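Local atomic coordinates of GlcNAc-alpha-1,4-Gal-releasing endo-beta-galactosidase (Clostridium perfringens, PDB entry 1UPS), a protein that probably hydrolyses O-glycosidic bonds as a family 16 endo-beta-galactosidase that releases GlcNAc-alpha-1,4-Gal, and carries a bound calcium ion. Residues Y52-A63 / K83-G91. Sequence-based numbering, arbitrary orientation.
Sequences YLPHWCKDPESA and KPWCPEHDG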
loop_
_atom_site.group_PDB
_atom_site.type_symbol
_atom_site.label_atom_id
_atom_site.label_comp_id
_atom_site.label_asym_id
_atom_site.label_seq_id
_atom_site.Cartn_x
_atom_site.Cartn_y
_atom_site.Cartn_z
ATOM N N TYR A 52 -11.479 -20.474 -1.395
ATOM C CA TYR A 52 -11.392 -19.268 -0.591
ATOM C C TYR A 52 -11.484 -19.673 0.895
ATOM O O TYR A 52 -12.506 -20.204 1.320
ATOM C CB TYR A 52 -12.534 -18.306 -1.002
ATOM C CG TYR A 52 -12.554 -16.970 -0.267
ATOM C CD1 TYR A 52 -11.373 -16.387 0.207
ATOM C CD2 TYR A 52 -13.759 -16.288 -0.062
ATOM C CE1 TYR A 52 -11.402 -15.143 0.903
ATOM C CE2 TYR A 52 -13.802 -15.054 0.611
ATOM C CZ TYR A 52 -12.620 -14.494 1.090
ATOM O OH TYR A 52 -12.677 -13.294 1.773
ATOM N N LEU A 53 -10.414 -19.451 1.670
ATOM C CA LEU A 53 -10.414 -19.726 3.136
ATOM C C LEU A 53 -11.290 -20.928 3.557
ATOM O O LEU A 53 -12.179 -20.795 4.406
ATOM C CB LEU A 53 -10.805 -18.471 3.935
ATOM C CG LEU A 53 -9.951 -17.225 3.663
ATOM C CD1 LEU A 53 -10.597 -15.969 4.278
ATOM C CD2 LEU A 53 -8.518 -17.412 4.185
ATOM N N PRO A 54 -11.034 -22.098 2.963
ATOM C CA PRO A 54 -11.946 -23.248 3.118
ATOM C C PRO A 54 -12.072 -23.790 4.550
ATOM O O PRO A 54 -13.065 -24.463 4.847
ATOM C CB PRO A 54 -11.368 -24.293 2.164
ATOM C CG PRO A 54 -9.897 -23.929 2.028
ATOM C CD PRO A 54 -9.891 -22.411 2.082
ATOM N N HIS A 55 -11.118 -23.475 5.423
ATOM C CA HIS A 55 -11.194 -23.889 6.833
ATOM C C HIS A 55 -12.369 -23.274 7.607
ATOM O O HIS A 55 -12.739 -23.790 8.678
ATOM C CB HIS A 55 -9.887 -23.568 7.554
ATOM C CG HIS A 55 -9.438 -22.152 7.382
ATOM N ND1 HIS A 55 -8.877 -21.690 6.214
ATOM C CD2 HIS A 55 -9.490 -21.091 8.222
ATOM C CE1 HIS A 55 -8.582 -20.409 6.343
ATOM N NE2 HIS A 55 -8.942 -20.018 7.553
ATOM N N TRP A 56 -12.966 -22.190 7.094
ATOM C CA TRP A 56 -14.116 -21.581 7.790
ATOM C C TRP A 56 -15.446 -22.276 7.487
ATOM O O TRP A 56 -16.421 -22.053 8.185
ATOM C CB TRP A 56 -14.255 -20.075 7.516
ATOM C CG TRP A 56 -13.064 -19.266 7.964
ATOM C CD1 TRP A 56 -12.389 -18.325 7.229
ATOM C CD2 TRP A 56 -12.407 -19.332 9.238
ATOM N NE1 TRP A 56 -11.353 -17.807 7.968
ATOM C CE2 TRP A 56 -11.336 -18.404 9.205
ATOM C CE3 TRP A 56 -12.610 -20.091 10.413
ATOM C CZ2 TRP A 56 -10.455 -18.225 10.284
ATOM C CZ3 TRP A 56 -11.750 -19.902 11.502
ATOM C CH2 TRP A 56 -10.669 -18.975 11.423
ATOM N N CYS A 57 -15.479 -23.131 6.471
ATOM C CA CYS A 57 -16.749 -23.605 5.932
ATOM C C CYS A 57 -16.937 -25.095 6.200
ATOM O O CYS A 57 -16.049 -25.897 5.902
ATOM C CB CYS A 57 -16.792 -23.310 4.434
ATOM S SG CYS A 57 -16.094 -21.685 4.011
ATOM N N LYS A 58 -18.084 -25.467 6.767
ATOM C CA LYS A 58 -18.317 -26.867 7.138
ATOM C C LYS A 58 -18.110 -27.757 5.910
ATOM O O LYS A 58 -17.316 -28.720 5.959
ATOM C CB LYS A 58 -19.711 -27.063 7.752
ATOM N N ASP A 59 -18.783 -27.412 4.818
ATOM C CA ASP A 59 -18.469 -27.977 3.504
ATOM C C ASP A 59 -17.687 -26.990 2.630
ATOM O O ASP A 59 -18.247 -26.025 2.075
ATOM C CB ASP A 59 -19.704 -28.496 2.753
ATOM C CG ASP A 59 -19.425 -28.725 1.254
ATOM O OD1 ASP A 59 -20.219 -28.206 0.412
ATOM O OD2 ASP A 59 -18.425 -29.373 0.828
ATOM N N PRO A 60 -16.398 -27.266 2.471
ATOM C CA PRO A 60 -15.499 -26.385 1.723
ATOM C C PRO A 60 -15.732 -26.351 0.208
ATOM O O PRO A 60 -15.202 -25.453 -0.434
ATOM C CB PRO A 60 -14.116 -26.958 2.046
ATOM C CG PRO A 60 -14.378 -28.398 2.306
ATOM C CD PRO A 60 -15.691 -28.449 3.005
ATOM N N GLU A 61 -16.525 -27.266 -0.356
ATOM C CA GLU A 61 -16.782 -27.206 -1.791
ATOM C C GLU A 61 -17.518 -25.928 -2.210
ATOM O O GLU A 61 -17.358 -25.479 -3.350
ATOM C CB GLU A 61 -17.534 -28.444 -2.306
ATOM C CG GLU A 61 -16.681 -29.692 -2.554
ATOM C CD GLU A 61 -15.238 -29.423 -2.973
ATOM O OE1 GLU A 61 -14.994 -28.928 -4.095
ATOM O OE2 GLU A 61 -14.331 -29.754 -2.178
ATOM N N SER A 62 -18.303 -25.345 -1.297
ATOM C CA SER A 62 -18.981 -24.055 -1.550
ATOM C C SER A 62 -17.984 -22.931 -1.863
ATOM O O SER A 62 -18.319 -21.972 -2.561
ATOM C CB SER A 62 -19.919 -23.646 -0.378
ATOM O OG SER A 62 -19.265 -23.462 0.898
ATOM N N ALA A 63 -16.759 -23.080 -1.353
ATOM C CA ALA A 63 -15.751 -22.031 -1.403
ATOM C C ALA A 63 -14.876 -22.118 -2.657
ATOM O O ALA A 63 -13.946 -21.336 -2.830
ATOM C CB ALA A 63 -14.896 -22.068 -0.125
ATOM N N LYS A 83 -23.215 -19.757 -6.098
ATOM C CA LYS A 83 -23.725 -19.747 -4.709
ATOM C C LYS A 83 -22.782 -19.017 -3.768
ATOM O O LYS A 83 -21.593 -18.881 -4.079
ATOM C CB LYS A 83 -23.941 -21.177 -4.212
ATOM C CG LYS A 83 -24.951 -21.943 -5.057
ATOM C CD LYS A 83 -25.368 -23.222 -4.319
ATOM C CE LYS A 83 -26.749 -23.694 -4.735
ATOM N NZ LYS A 83 -26.758 -24.152 -6.157
ATOM N N PRO A 84 -23.272 -18.559 -2.605
ATOM C CA PRO A 84 -22.370 -17.926 -1.624
ATOM C C PRO A 84 -21.200 -18.840 -1.250
ATOM O O PRO A 84 -21.404 -20.070 -1.190
ATOM C CB PRO A 84 -23.268 -17.674 -0.397
ATOM C CG PRO A 84 -24.689 -17.615 -0.962
ATOM C CD PRO A 84 -24.685 -18.549 -2.176
ATOM N N TRP A 85 -20.021 -18.262 -0.980
ATOM C CA TRP A 85 -18.826 -19.079 -0.748
ATOM C C TRP A 85 -18.859 -19.805 0.608
ATOM O O TRP A 85 -18.325 -20.904 0.735
ATOM C CB TRP A 85 -17.535 -18.260 -0.935
ATOM C CG TRP A 85 -17.255 -17.336 0.191
ATOM C CD1 TRP A 85 -17.761 -16.070 0.372
ATOM C CD2 TRP A 85 -16.409 -17.595 1.318
ATOM N NE1 TRP A 85 -17.278 -15.532 1.545
ATOM C CE2 TRP A 85 -16.442 -16.442 2.144
ATOM C CE3 TRP A 85 -15.595 -18.675 1.700
ATOM C CZ2 TRP A 85 -15.709 -16.341 3.335
ATOM C CZ3 TRP A 85 -14.864 -18.577 2.889
ATOM C CH2 TRP A 85 -14.939 -17.417 3.695
ATOM N N CYS A 86 -19.529 -19.222 1.601
ATOM C CA CYS A 86 -19.507 -19.775 2.971
ATOM C C CYS A 86 -20.692 -19.184 3.761
ATOM O O CYS A 86 -20.460 -18.342 4.632
ATOM C CB CYS A 86 -18.177 -19.328 3.621
ATOM S SG CYS A 86 -17.337 -20.318 4.908
ATOM N N PRO A 87 -21.929 -19.595 3.455
ATOM C CA PRO A 87 -23.133 -18.903 3.965
ATOM C C PRO A 87 -23.219 -18.846 5.498
ATOM O O PRO A 87 -23.803 -17.906 6.051
ATOM C CB PRO A 87 -24.299 -19.731 3.412
ATOM C CG PRO A 87 -23.736 -20.643 2.373
ATOM C CD PRO A 87 -22.274 -20.741 2.587
ATOM N N GLU A 88 -22.641 -19.835 6.179
ATOM C CA GLU A 88 -22.767 -19.875 7.642
ATOM C C GLU A 88 -21.905 -18.830 8.372
ATOM O O GLU A 88 -22.216 -18.482 9.529
ATOM C CB GLU A 88 -22.543 -21.299 8.176
ATOM C CG GLU A 88 -21.112 -21.776 8.054
ATOM N N HIS A 89 -20.850 -18.337 7.711
ATOM C CA HIS A 89 -19.987 -17.265 8.252
ATOM C C HIS A 89 -20.103 -15.949 7.545
ATOM O O HIS A 89 -19.942 -14.898 8.168
ATOM C CB HIS A 89 -18.491 -17.668 8.299
ATOM C CG HIS A 89 -18.209 -18.747 9.292
ATOM N ND1 HIS A 89 -18.555 -18.635 10.622
ATOM C CD2 HIS A 89 -17.709 -19.996 9.135
ATOM C CE1 HIS A 89 -18.253 -19.757 11.251
ATOM N NE2 HIS A 89 -17.738 -20.600 10.371
ATOM N N ASP A 90 -20.301 -15.975 6.227
ATOM C CA ASP A 90 -20.230 -14.727 5.481
ATOM C C ASP A 90 -21.533 -14.354 4.791
ATOM O O ASP A 90 -21.524 -13.500 3.895
ATOM C CB ASP A 90 -19.068 -14.761 4.470
ATOM C CG ASP A 90 -18.476 -13.388 4.204
ATOM O OD1 ASP A 90 -17.794 -13.229 3.176
ATOM O OD2 ASP A 90 -18.655 -12.401 4.968
ATOM N N GLY A 91 -22.636 -14.983 5.193
ATOM C CA GLY A 91 -23.940 -14.676 4.613
ATOM C C GLY A 91 -23.941 -14.959 3.120
ATOM O O GLY A 91 -23.336 -15.940 2.669
HETATM O O HOH W 1 -15.126 -12.204 3.189
HETATM O O HOH W 2 -20.329 -21.560 -4.199
#
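The indole of Trp-85 fills the middle of this contact, with the Tyr-52 ring over one face and CB of Cys-86, the residue after the tryptophan, toward the rim of the opposite face. Tyr-52 presents one long side of its ring, CD2 lying 3.3 Å from Trp-85 CD2; the two planes are inclined at 44°, an oblique pairing. The ring is carried across the indole because chi1 of Tyr-52 is -178°, with CG trans to the backbone N. At the indole's edge sit Leu-53 O and Ala-63 CB, and there NE1 donates to Asp-90 OD1 (2.9 Å), almost in the ring plane and on the anti lone pair, which helps fix the indole's rotation. A water joins that same oxygen to Tyr-52 OH, which also bonds Tyr-253.

Beside the six-membered ring runs the Cys-57–Cys-86 disulfide (chi3 -115°), Cys-57 SG coming obliquely to 3.5 Å from Trp-85 CZ3. Ser-62 OG lies 2.7 Å from Trp-85 O.

Cys-86 is the N-cap of the short helix 87-90, so the disulfide ties that helix's start to the loop between strands 30-36 and 66-70, while Tyr-52 rests on Ser-95 and Ala-97 of strand 94-99, at the margin of the six-stranded sheet of the GH16 beta-sandwich.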